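Local coordinates for amine oxidase (Emericella nidulans, PDB 3PGB), which probably oxidises primary amines to aldehydes with release of ammonia and hydrogen peroxide, using a copper ion and a topaquinone cofactor formed from its own tyrosine, at residues A[252-256]-A[303-307]; A[278-282]-A[512-516]; A[381-385]-A[656-660]; A[520-524]-A[699-705]. Residue numbers count along the deposited sequence, not the author numbering.

Interaction 1 (A[252-256]-A[303-307]); sequences TLLPL and KPNVD
Leu-254, in the m,t rotamer (chi1 -52°, chi2 176°), lays its side chain over the backbone of residues 305-307: CD2 is 3.8 Å from Asn-305 O and 3.8 Å from Asp-307 N, and CD1 lies 3.9 Å from Asp-307 CB. Leu-256, also m,t, packs CD2 against Pro-304 CB at 3.7 Å. The touching parts, CA 253 to 256 and CA 304 to 307, run at 150°, nearly antiparallel; the CA atoms of Leu-254 and Asn-305 are 5.1 Å apart, those of Leu-256 and Pro-304 5.4 Å. A 3-10 turn ends at Leu-253, and strand 255-263, a middle strand of a five-stranded antiparallel sheet, starts at Pro-255; the irregular but extended 303-307 covers this entry to the strand. Asn-305 (chi1 -66°, chi2 -71°) points toward the strand and donates from ND2 to Pro-255 O at 2.9 Å and 165°. The same ND2 also bonds to Ser-526 O, while the carboxylate of Asp-307 bonds to Ser-250 and His-312.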
loop_
_atom_site.group_PDB
_atom_site.type_symbol
_atom_site.label_atom_id
_atom_site.label_comp_id
_atom_site.label_asym_id
_atom_site.label_seq_id
_atom_site.Cartn_x
_atom_site.Cartn_y
_atom_site.Cartn_z
ATOM N N THR A 252 -26.664 -13.516 -2.708
ATOM C CA THR A 252 -26.467 -12.080 -2.904
ATOM C C THR A 252 -26.035 -11.719 -4.339
ATOM O O THR A 252 -26.002 -10.546 -4.682
ATOM C CB THR A 252 -25.467 -11.470 -1.878
ATOM O OG1 THR A 252 -24.128 -11.889 -2.176
ATOM C CG2 THR A 252 -25.831 -11.868 -0.451
ATOM N N LEU A 253 -25.705 -12.719 -5.159
ATOM C CA LEU A 253 -25.508 -12.536 -6.606
ATOM C C LEU A 253 -26.752 -12.821 -7.458
ATOM O O LEU A 253 -26.651 -12.841 -8.680
ATOM C CB LEU A 253 -24.383 -13.445 -7.114
ATOM C CG LEU A 253 -22.989 -13.238 -6.522
ATOM C CD1 LEU A 253 -21.996 -14.149 -7.230
ATOM C CD2 LEU A 253 -22.559 -11.778 -6.609
ATOM N N LEU A 254 -27.913 -13.024 -6.834
ATOM C CA LEU A 254 -29.110 -13.481 -7.549
ATOM C C LEU A 254 -30.364 -12.600 -7.361
ATOM O O LEU A 254 -31.450 -13.119 -7.120
ATOM C CB LEU A 254 -29.429 -14.922 -7.119
ATOM C CG LEU A 254 -28.280 -15.930 -7.214
ATOM C CD1 LEU A 254 -28.714 -17.283 -6.669
ATOM C CD2 LEU A 254 -27.763 -16.052 -8.660
ATOM N N PRO A 255 -30.230 -11.268 -7.498
ATOM C CA PRO A 255 -31.419 -10.411 -7.413
ATOM C C PRO A 255 -32.376 -10.650 -8.581
ATOM O O PRO A 255 -31.936 -11.082 -9.650
ATOM C CB PRO A 255 -30.836 -8.999 -7.484
ATOM C CG PRO A 255 -29.552 -9.153 -8.223
ATOM C CD PRO A 255 -29.020 -10.498 -7.838
ATOM N N LEU A 256 -33.667 -10.380 -8.381
ATOM C CA LEU A 256 -34.681 -10.661 -9.417
ATOM C C LEU A 256 -35.429 -9.431 -9.946
ATOM O O LEU A 256 -35.989 -9.481 -11.040
ATOM C CB LEU A 256 -35.674 -11.713 -8.925
ATOM C CG LEU A 256 -35.110 -13.108 -8.643
ATOM C CD1 LEU A 256 -36.251 -14.067 -8.313
ATOM C CD2 LEU A 256 -34.290 -13.633 -9.824
ATOM N N LYS A 303 -35.288 -11.134 -17.520
ATOM C CA LYS A 303 -34.783 -12.451 -17.129
ATOM C C LYS A 303 -34.218 -12.493 -15.701
ATOM O O LYS A 303 -33.686 -11.500 -15.209
ATOM C CB LYS A 303 -33.692 -12.908 -18.109
ATOM C CG LYS A 303 -34.141 -13.099 -19.566
ATOM C CD LYS A 303 -32.909 -13.255 -20.481
ATOM C CE LYS A 303 -33.234 -13.120 -21.979
ATOM N NZ LYS A 303 -33.697 -14.404 -22.585
ATOM N N PRO A 304 -34.316 -13.659 -15.040
ATOM C CA PRO A 304 -33.714 -13.838 -13.728
ATOM C C PRO A 304 -32.205 -14.048 -13.779
ATOM O O PRO A 304 -31.648 -14.372 -14.831
ATOM C CB PRO A 304 -34.352 -15.128 -13.235
ATOM C CG PRO A 304 -34.582 -15.898 -14.457
ATOM C CD PRO A 304 -34.963 -14.895 -15.505
ATOM N N ASN A 305 -31.564 -13.865 -12.632
ATOM C CA ASN A 305 -30.227 -14.375 -12.408
ATOM C C ASN A 305 -30.379 -15.744 -11.766
ATOM O O ASN A 305 -30.976 -15.855 -10.706
ATOM C CB ASN A 305 -29.442 -13.443 -11.483
ATOM C CG ASN A 305 -29.173 -12.088 -12.109
ATOM O OD1 ASN A 305 -28.364 -11.968 -13.032
ATOM N ND2 ASN A 305 -29.837 -11.058 -11.603
ATOM N N VAL A 306 -29.861 -16.784 -12.411
ATOM C CA VAL A 306 -29.914 -18.131 -11.849
ATOM C C VAL A 306 -28.513 -18.616 -11.481
ATOM O O VAL A 306 -27.534 -18.327 -12.178
ATOM C CB VAL A 306 -30.603 -19.129 -12.805
ATOM C CG1 VAL A 306 -31.895 -18.531 -13.339
ATOM C CG2 VAL A 306 -29.686 -19.515 -13.944
ATOM N N ASP A 307 -28.433 -19.350 -10.376
ATOM C CA ASP A 307 -27.161 -19.827 -9.856
ATOM C C ASP A 307 -26.481 -20.791 -10.822
ATOM O O ASP A 307 -27.139 -21.522 -11.564
ATOM C CB ASP A 307 -27.349 -20.503 -8.486
ATOM C CG ASP A 307 -26.062 -20.532 -7.661
ATOM O OD1 ASP A 307 -25.257 -19.587 -7.780
ATOM O OD2 ASP A 307 -25.857 -21.488 -6.879
#

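Interaction 2 (A[278-282]-A[512-516])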
loop_
_atom_site.group_PDB
_atom_site.type_symbol
_atom_site.label_atom_id
_atom_site.label_comp_id
_atom_site.label_asym_id
_atom_site.label_seq_id
_atom_site.Cartn_x
_atom_site.Cartn_y
_atom_site.Cartn_z
ATOM N N MET A 278 -42.409 -1.922 -7.546
ATOM C CA MET A 278 -41.603 -1.390 -8.663
ATOM C C MET A 278 -41.029 -2.522 -9.501
ATOM O O MET A 278 -40.657 -3.564 -8.975
ATOM C CB MET A 278 -40.474 -0.478 -8.175
ATOM C CG MET A 278 -39.815 0.362 -9.285
ATOM S SD MET A 278 -38.546 -0.483 -10.284
ATOM C CE MET A 278 -37.155 -0.431 -9.158
ATOM N N TYR A 279 -40.985 -2.304 -10.811
ATOM C CA TYR A 279 -40.394 -3.248 -11.750
ATOM C C TYR A 279 -40.013 -2.509 -13.031
ATOM O O TYR A 279 -40.811 -1.741 -13.577
ATOM C CB TYR A 279 -41.372 -4.384 -12.073
ATOM C CG TYR A 279 -40.730 -5.540 -12.812
ATOM C CD1 TYR A 279 -40.040 -6.530 -12.126
ATOM C CD2 TYR A 279 -40.806 -5.638 -14.201
ATOM C CE1 TYR A 279 -39.444 -7.593 -12.799
ATOM C CE2 TYR A 279 -40.208 -6.704 -14.884
ATOM C CZ TYR A 279 -39.531 -7.674 -14.172
ATOM O OH TYR A 279 -38.933 -8.725 -14.830
ATOM N N ASN A 280 -38.789 -2.729 -13.502
ATOM C CA ASN A 280 -38.314 -2.095 -14.722
ATOM C C ASN A 280 -38.554 -0.581 -14.700
ATOM O O ASN A 280 -39.014 -0.006 -15.681
ATOM C CB ASN A 280 -38.999 -2.743 -15.936
ATOM C CG ASN A 280 -38.244 -2.510 -17.239
ATOM O OD1 ASN A 280 -37.095 -2.053 -17.241
ATOM N ND2 ASN A 280 -38.889 -2.829 -18.353
ATOM N N ASP A 281 -38.263 0.045 -13.560
ATOM C CA ASP A 281 -38.334 1.503 -13.393
ATOM C C ASP A 281 -39.747 2.087 -13.523
ATOM O O ASP A 281 -39.910 3.278 -13.786
ATOM C CB ASP A 281 -37.382 2.196 -14.381
ATOM C CG ASP A 281 -36.972 3.590 -13.934
ATOM O OD1 ASP A 281 -36.783 4.457 -14.808
ATOM O OD2 ASP A 281 -36.840 3.825 -12.715
ATOM N N ILE A 282 -40.759 1.247 -13.318
ATOM C CA ILE A 282 -42.155 1.671 -13.324
ATOM C C ILE A 282 -42.762 1.389 -11.960
ATOM O O ILE A 282 -42.648 0.279 -11.442
ATOM C CB ILE A 282 -42.959 0.920 -14.391
ATOM C CG1 ILE A 282 -42.431 1.263 -15.789
ATOM C CG2 ILE A 282 -44.445 1.258 -14.277
ATOM C CD1 ILE A 282 -43.082 0.464 -16.905
ATOM N N TYR A 512 -29.988 -5.777 -9.412
ATOM C CA TYR A 512 -30.609 -6.165 -10.679
ATOM C C TYR A 512 -30.195 -5.178 -11.761
ATOM O O TYR A 512 -30.094 -3.977 -11.508
ATOM C CB TYR A 512 -32.136 -6.221 -10.553
ATOM C CG TYR A 512 -32.813 -7.004 -11.661
ATOM C CD1 TYR A 512 -32.654 -8.388 -11.761
ATOM C CD2 TYR A 512 -33.615 -6.369 -12.599
ATOM C CE1 TYR A 512 -33.273 -9.114 -12.773
ATOM C CE2 TYR A 512 -34.233 -7.080 -13.615
ATOM C CZ TYR A 512 -34.063 -8.451 -13.693
ATOM O OH TYR A 512 -34.679 -9.147 -14.697
ATOM N N TYR A 513 -29.951 -5.688 -12.963
ATOM C CA TYR A 513 -29.344 -4.885 -14.034
ATOM C C TYR A 513 -30.261 -3.783 -14.538
ATOM O O TYR A 513 -29.789 -2.708 -14.910
ATOM C CB TYR A 513 -28.931 -5.770 -15.213
ATOM C CG TYR A 513 -30.029 -6.043 -16.222
ATOM C CD1 TYR A 513 -30.068 -5.362 -17.435
ATOM C CD2 TYR A 513 -31.029 -6.982 -15.963
ATOM C CE1 TYR A 513 -31.073 -5.606 -18.368
ATOM C CE2 TYR A 513 -32.037 -7.238 -16.890
ATOM C CZ TYR A 513 -32.054 -6.547 -18.089
ATOM O OH TYR A 513 -33.044 -6.795 -19.006
ATOM N N ALA A 514 -31.565 -4.057 -14.537
ATOM C CA ALA A 514 -32.531 -3.246 -15.267
ATOM C C ALA A 514 -32.477 -1.782 -14.855
ATOM O O ALA A 514 -32.731 -1.446 -13.706
ATOM C CB ALA A 514 -33.944 -3.804 -15.084
ATOM N N ASN A 515 -32.106 -0.927 -15.805
ATOM C CA ASN A 515 -32.147 0.522 -15.630
ATOM C C ASN A 515 -31.189 1.055 -14.560
ATOM O O ASN A 515 -31.385 2.161 -14.050
ATOM C CB ASN A 515 -33.572 0.975 -15.305
ATOM C CG ASN A 515 -34.610 0.242 -16.120
ATOM O OD1 ASN A 515 -34.659 0.375 -17.346
ATOM N ND2 ASN A 515 -35.435 -0.556 -15.448
ATOM N N ASN A 516 -30.147 0.288 -14.237
ATOM C CA ASN A 516 -29.195 0.687 -13.196
ATOM C C ASN A 516 -27.868 1.210 -13.777
ATOM O O ASN A 516 -26.824 1.109 -13.139
ATOM C CB ASN A 516 -28.942 -0.498 -12.263
ATOM C CG ASN A 516 -28.513 -0.073 -10.873
ATOM O OD1 ASN A 516 -29.107 0.823 -10.281
ATOM N ND2 ASN A 516 -27.487 -0.731 -10.339
HETATM O O HOH W 1 -36.908 -9.944 -13.338
#
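Two tight turns facing each other across a partly buried gap illustrate how a few polar groups can join separate domains. Direct hydrogen bonding between them rests on one pair: Asn-515 ND2 donates to Asn-280 OD1 over 2.9 Å at 164°. The same ND2 of Asn-515 also comes within 3.5 Å of Asp-281 N, although two donors cannot bond there. Asp-281 turns its polar end to another chain, OD2 bonding to Ser-564 OG of the second subunit.

A water supplies the second link, lying 2.8 Å from Tyr-279 OH and donating to Tyr-512 OH at 2.7 Å. Tyr-279 OH and Tyr-512 OH are themselves 4.3 Å apart, so the water spans them; each also bonds to the backbone of the adjoining loop, Tyr-279 OH to Leu-302 and Tyr-512 OH to Lys-303.

Van der Waals contact is slight, with Ala-514 CB 4.2 Å from Asn-280 OD1. All interactions together bury 188 Å² between the two segments.

Backbone shape presents these groups. Residues 279-282 form a type I' turn, with positive phi at Asn-280 and Asp-281, closed by Ile-282 N to Tyr-279 O (3.0 Å) and Tyr-279 N to Ile-282 O (3.1 Å), a two-residue beta hairpin. Residues 513-516 make a type II turn, with Asn-515 at positive phi.

The hairpin links strands 273-279 and 282-284 at the edge of their sheet, and the facing turn follows strand 511-512 of the catalytic domain.

Interaction 3 (A[381-385]-A[656-660]); sequences GLQEA and PTSAH
Strand 374-389 passes the loop of residues 656-660 with Gln-383 opposite Ser-658 (CA atoms 6.2 Å apart) and Glu-384 opposite Ala-659 (6.4 Å). Along the strand, contact begins at Gln-383, whose backbone (phi -113°, psi -41°) departs from the extended form. Its side chain folds through m,m (chi1 -68°, chi2 -68°, chi3 -68°) toward the loop, so that OE1 accepts from Ser-658 N at 3.0 Å and 153°, while NE2 donates to a water at 3.2 Å that in turn donates to Pro-656 O at 2.8 Å. One amide thus serves the loop backbone twice, directly through OE1 and by way of a water through NE2. Glu-384 returns to an extended backbone; its CB meets Ala-659 CB at 3.8 Å. With chi1 -179° and chi2 64°, the carboxylate turns back so that OE1 accepts from Ala-385 N at 3.0 Å, and a second water lies 2.6 Å from both Glu-384 OE2 and His-660 O. Ser-404 OG is another partner of OE2. The loop carries its own brace, Thr-657 OG1 donating to Ala-659 O at 2.7 Å. Strand 374-389 pairs with strand 532-542 in the large beta-sandwich of copper amine oxidases, here next to Asp-403, the predicted catalytic base, about 4 Å from the Glu-384 side chain.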
loop_
_atom_site.group_PDB
_atom_site.type_symbol
_atom_site.label_atom_id
_atom_site.label_comp_id
_atom_site.label_asym_id
_atom_site.label_seq_id
_atom_site.Cartn_x
_atom_site.Cartn_y
_atom_site.Cartn_z
ATOM N N GLY A 381 -8.620 -0.142 18.103
ATOM C CA GLY A 381 -9.642 -1.137 17.772
ATOM C C GLY A 381 -10.718 -0.692 16.810
ATOM O O GLY A 381 -11.042 0.486 16.728
ATOM N N LEU A 382 -11.263 -1.653 16.071
ATOM C CA LEU A 382 -12.401 -1.403 15.184
ATOM C C LEU A 382 -13.579 -0.842 15.984
ATOM O O LEU A 382 -13.852 -1.270 17.108
ATOM C CB LEU A 382 -12.816 -2.693 14.469
ATOM C CG LEU A 382 -13.999 -2.622 13.499
ATOM C CD1 LEU A 382 -13.788 -1.546 12.423
ATOM C CD2 LEU A 382 -14.233 -3.994 12.863
ATOM N N GLN A 383 -14.254 0.140 15.403
ATOM C CA GLN A 383 -15.373 0.799 16.058
ATOM C C GLN A 383 -16.697 0.528 15.355
ATOM O O GLN A 383 -17.712 0.319 16.016
ATOM C CB GLN A 383 -15.111 2.294 16.126
ATOM C CG GLN A 383 -13.974 2.641 17.048
ATOM C CD GLN A 383 -14.326 2.357 18.472
ATOM O OE1 GLN A 383 -15.185 3.021 19.040
ATOM N NE2 GLN A 383 -13.699 1.341 19.054
ATOM N N GLU A 384 -16.675 0.541 14.022
ATOM C CA GLU A 384 -17.843 0.197 13.217
ATOM C C GLU A 384 -17.421 0.041 11.751
ATOM O O GLU A 384 -16.380 0.562 11.341
ATOM C CB GLU A 384 -18.914 1.292 13.363
ATOM C CG GLU A 384 -20.216 1.069 12.610
ATOM C CD GLU A 384 -20.980 -0.132 13.104
ATOM O OE1 GLU A 384 -20.604 -1.271 12.756
ATOM O OE2 GLU A 384 -21.977 0.064 13.825
ATOM N N ALA A 385 -18.223 -0.686 10.977
ATOM C CA ALA A 385 -18.008 -0.810 9.533
ATOM C C ALA A 385 -19.262 -0.371 8.798
ATOM O O ALA A 385 -20.359 -0.844 9.099
ATOM C CB ALA A 385 -17.664 -2.246 9.160
ATOM N N PRO A 656 -16.401 6.188 24.978
ATOM C CA PRO A 656 -15.482 5.075 24.705
ATOM C C PRO A 656 -15.493 4.622 23.247
ATOM O O PRO A 656 -14.455 4.204 22.722
ATOM C CB PRO A 656 -16.012 3.962 25.613
ATOM C CG PRO A 656 -17.463 4.276 25.769
ATOM C CD PRO A 656 -17.552 5.761 25.795
ATOM N N THR A 657 -16.659 4.716 22.608
ATOM C CA THR A 657 -16.875 4.214 21.254
ATOM C C THR A 657 -17.459 5.303 20.361
ATOM O O THR A 657 -18.224 6.138 20.823
ATOM C CB THR A 657 -17.876 3.022 21.256
ATOM O OG1 THR A 657 -19.178 3.477 21.657
ATOM C CG2 THR A 657 -17.424 1.925 22.207
ATOM N N SER A 658 -17.118 5.278 19.076
ATOM C CA SER A 658 -17.693 6.210 18.111
ATOM C C SER A 658 -19.075 5.771 17.621
ATOM O O SER A 658 -19.763 6.545 16.952
ATOM C CB SER A 658 -16.770 6.369 16.906
ATOM O OG SER A 658 -16.511 5.127 16.281
ATOM N N ALA A 659 -19.476 4.537 17.935
ATOM C CA ALA A 659 -20.767 4.017 17.497
ATOM C C ALA A 659 -21.491 3.221 18.583
ATOM O O ALA A 659 -20.993 3.051 19.697
ATOM C CB ALA A 659 -20.586 3.160 16.264
ATOM N N HIS A 660 -22.692 2.769 18.228
ATOM C CA HIS A 660 -23.484 1.853 19.023
ATOM C C HIS A 660 -24.181 0.916 18.047
ATOM O O HIS A 660 -24.608 1.359 16.976
ATOM C CB HIS A 660 -24.516 2.624 19.828
ATOM C CG HIS A 660 -25.262 1.789 20.819
ATOM N ND1 HIS A 660 -26.267 0.919 20.452
ATOM C CD2 HIS A 660 -25.164 1.707 22.165
ATOM C CE1 HIS A 660 -26.749 0.330 21.532
ATOM N NE2 HIS A 660 -26.095 0.789 22.585
HETATM O O HOH W 2 -14.195 1.479 22.225
HETATM O O HOH W 3 -23.765 1.809 14.588
#

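Interaction 4 (A[520-524]-A[699-705]); sequences GYQIH and VPHTGDL
Ile-523 dominates this contact, with chi1 61° (p) and chi2 169° (t) pushing its branches between two parts of the 699-705 loop. Its CG2 reaches His-701 C at 3.4 Å and Thr-702 N at 3.5 Å, and its CD1 meets Leu-705 CD2 at 3.7 Å. Thr-702 (chi1 54°, p) sets CG2 3.7 Å from Ile-523 CB. Leu-705 is m,t (chi1 -57°, chi2 176°), bringing CD1 to 3.5 Å from Ile-523 O and 4.0 Å from His-524 CD2. Tyr-521 (chi1 -48°, chi2 -65°) sets CE2 3.6 Å from CG1 of Val-699, whose chi1 is -175° (t); Pro-700 O lies at the ring edge, 3.6 Å from Tyr-521 CD2. His-701 takes chi1 76° (p), its end leading away. His-701 ND1 bonds to Asn-723 N, and Thr-702 OG1 to Leu-725 O, both of the second subunit. A water accepts from Tyr-521 N and lies 2.7 Å both from that nitrogen and from Pro-700 O.

The CA atoms of Ile-523 and Thr-702 are 4.9 Å apart. At Gly-520 (phi 151°, psi -171°) a CB would be jammed against the preceding carbonyl O. Ile-523 and His-524 form a classic beta bulge opposite Leu-527; 702-704 is a 3-10 turn. Asp-704 OD1 accepts from NE2 of the copper ligand His-698, and the Pro-700 side chain is about 4 Å from those of His-698 and His-532, so the packing borders the copper site as a second shell.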
loop_
_atom_site.group_PDB
_atom_site.type_symbol
_atom_site.label_atom_id
_atom_site.label_comp_id
_atom_site.label_asym_id
_atom_site.label_seq_id
_atom_site.Cartn_x
_atom_site.Cartn_y
_atom_site.Cartn_z
ATOM N N GLY A 520 -23.466 1.569 -11.601
ATOM C CA GLY A 520 -22.605 0.391 -11.714
ATOM C C GLY A 520 -22.436 -0.129 -13.130
ATOM O O GLY A 520 -22.856 0.512 -14.103
ATOM N N TYR A 521 -21.810 -1.300 -13.231
ATOM C CA TYR A 521 -21.655 -2.009 -14.491
ATOM C C TYR A 521 -22.576 -3.211 -14.536
ATOM O O TYR A 521 -22.872 -3.816 -13.510
ATOM C CB TYR A 521 -20.233 -2.541 -14.643
ATOM C CG TYR A 521 -19.139 -1.554 -14.341
ATOM C CD1 TYR A 521 -18.955 -0.431 -15.128
ATOM C CD2 TYR A 521 -18.263 -1.766 -13.287
ATOM C CE1 TYR A 521 -17.941 0.466 -14.868
ATOM C CE2 TYR A 521 -17.245 -0.878 -13.021
ATOM C CZ TYR A 521 -17.092 0.236 -13.817
ATOM O OH TYR A 521 -16.089 1.126 -13.549
ATOM N N GLN A 522 -23.001 -3.578 -15.736
ATOM C CA GLN A 522 -23.578 -4.887 -15.951
ATOM C C GLN A 522 -22.429 -5.896 -16.031
ATOM O O GLN A 522 -21.569 -5.790 -16.905
ATOM C CB GLN A 522 -24.410 -4.902 -17.232
ATOM C CG GLN A 522 -25.157 -6.199 -17.462
ATOM C CD GLN A 522 -26.280 -6.068 -18.475
ATOM O OE1 GLN A 522 -26.983 -7.049 -18.730
ATOM N N ILE A 523 -22.408 -6.862 -15.117
ATOM C CA ILE A 523 -21.320 -7.848 -15.054
ATOM C C ILE A 523 -21.752 -9.295 -15.326
ATOM O O ILE A 523 -20.903 -10.189 -15.384
ATOM C CB ILE A 523 -20.575 -7.771 -13.697
ATOM C CG1 ILE A 523 -21.515 -8.075 -12.526
ATOM C CG2 ILE A 523 -19.939 -6.390 -13.527
ATOM C CD1 ILE A 523 -20.795 -8.265 -11.227
ATOM N N HIS A 524 -23.057 -9.523 -15.492
ATOM C CA HIS A 524 -23.582 -10.846 -15.872
ATOM C C HIS A 524 -24.955 -10.738 -16.550
ATOM O O HIS A 524 -25.553 -9.669 -16.575
ATOM C CB HIS A 524 -23.657 -11.778 -14.660
ATOM C CG HIS A 524 -23.338 -13.203 -14.985
ATOM N ND1 HIS A 524 -24.288 -14.202 -14.971
ATOM C CD2 HIS A 524 -22.177 -13.792 -15.354
ATOM C CE1 HIS A 524 -23.723 -15.346 -15.308
ATOM N NE2 HIS A 524 -22.443 -15.126 -15.546
ATOM N N VAL A 699 -16.912 -0.281 -6.898
ATOM C CA VAL A 699 -17.844 -0.474 -7.996
ATOM C C VAL A 699 -17.510 -1.820 -8.636
ATOM O O VAL A 699 -16.713 -1.880 -9.566
ATOM C CB VAL A 699 -17.730 0.659 -9.041
ATOM C CG1 VAL A 699 -18.804 0.500 -10.116
ATOM C CG2 VAL A 699 -17.844 2.017 -8.363
ATOM N N PRO A 700 -18.113 -2.913 -8.129
ATOM C CA PRO A 700 -17.713 -4.240 -8.573
ATOM C C PRO A 700 -17.834 -4.463 -10.074
ATOM O O PRO A 700 -18.857 -4.103 -10.675
ATOM C CB PRO A 700 -18.681 -5.161 -7.826
ATOM C CG PRO A 700 -19.072 -4.401 -6.651
ATOM C CD PRO A 700 -19.205 -3.006 -7.145
ATOM N N HIS A 701 -16.786 -5.061 -10.651
ATOM C CA HIS A 701 -16.766 -5.455 -12.054
ATOM C C HIS A 701 -16.829 -6.984 -12.176
ATOM O O HIS A 701 -17.052 -7.682 -11.184
ATOM C CB HIS A 701 -15.533 -4.859 -12.764
ATOM C CG HIS A 701 -14.234 -5.544 -12.450
ATOM N ND1 HIS A 701 -13.520 -6.247 -13.396
ATOM C CD2 HIS A 701 -13.503 -5.599 -11.312
ATOM C CE1 HIS A 701 -12.416 -6.724 -12.852
ATOM N NE2 HIS A 701 -12.382 -6.346 -11.587
ATOM N N THR A 702 -16.627 -7.496 -13.390
ATOM C CA THR A 702 -16.751 -8.926 -13.661
ATOM C C THR A 702 -15.753 -9.767 -12.865
ATOM O O THR A 702 -16.018 -10.928 -12.559
ATOM C CB THR A 702 -16.572 -9.231 -15.166
ATOM O OG1 THR A 702 -15.329 -8.670 -15.627
ATOM C CG2 THR A 702 -17.735 -8.663 -15.974
ATOM N N GLY A 703 -14.609 -9.176 -12.533
ATOM C CA GLY A 703 -13.601 -9.834 -11.709
ATOM C C GLY A 703 -13.979 -9.970 -10.243
ATOM O O GLY A 703 -13.247 -10.574 -9.461
ATOM N N ASP A 704 -15.108 -9.392 -9.852
ATOM C CA ASP A 704 -15.664 -9.642 -8.527
ATOM C C ASP A 704 -16.560 -10.887 -8.508
ATOM O O ASP A 704 -17.122 -11.223 -7.471
ATOM C CB ASP A 704 -16.416 -8.405 -8.033
ATOM C CG ASP A 704 -15.477 -7.258 -7.714
ATOM O OD1 ASP A 704 -14.937 -7.251 -6.592
ATOM O OD2 ASP A 704 -15.269 -6.380 -8.574
ATOM N N LEU A 705 -16.681 -11.565 -9.651
ATOM C CA LEU A 705 -17.402 -12.830 -9.743
ATOM C C LEU A 705 -16.404 -13.986 -9.784
ATOM O O LEU A 705 -15.471 -13.964 -10.585
ATOM C CB LEU A 705 -18.249 -12.872 -11.013
ATOM C CG LEU A 705 -19.277 -11.761 -11.200
ATOM C CD1 LEU A 705 -19.952 -11.926 -12.553
ATOM C CD2 LEU A 705 -20.296 -11.769 -10.077
HETATM O O HOH W 4 -21.004 -2.484 -10.894
#

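Overall arrangement
Interactions 1, 2 and 4 form one cluster, while interaction 3 lies apart. The centres of 1 and 2 are 14 Å apart, and Tyr-512 OH sits 2.6 Å from Lys-303 O, a probable hydrogen bond; strands 255-263 and 273-279 are neighbours in one sheet. Interaction 4, its centre 14 Å from that of interaction 1, meets it where Leu-253 CD1 lies 4.1 Å from Leu-705 CD2, and meets interaction 2 where Tyr-513 CD1 lies 3.7 Å from Gln-522 OE1. Copper is about 6 Å from the Pro-700 side chain and about 11 Å from that of Leu-253. Interaction 3, about 16 Å from interaction 4 at the nearest atoms, instead borders the predicted catalytic base.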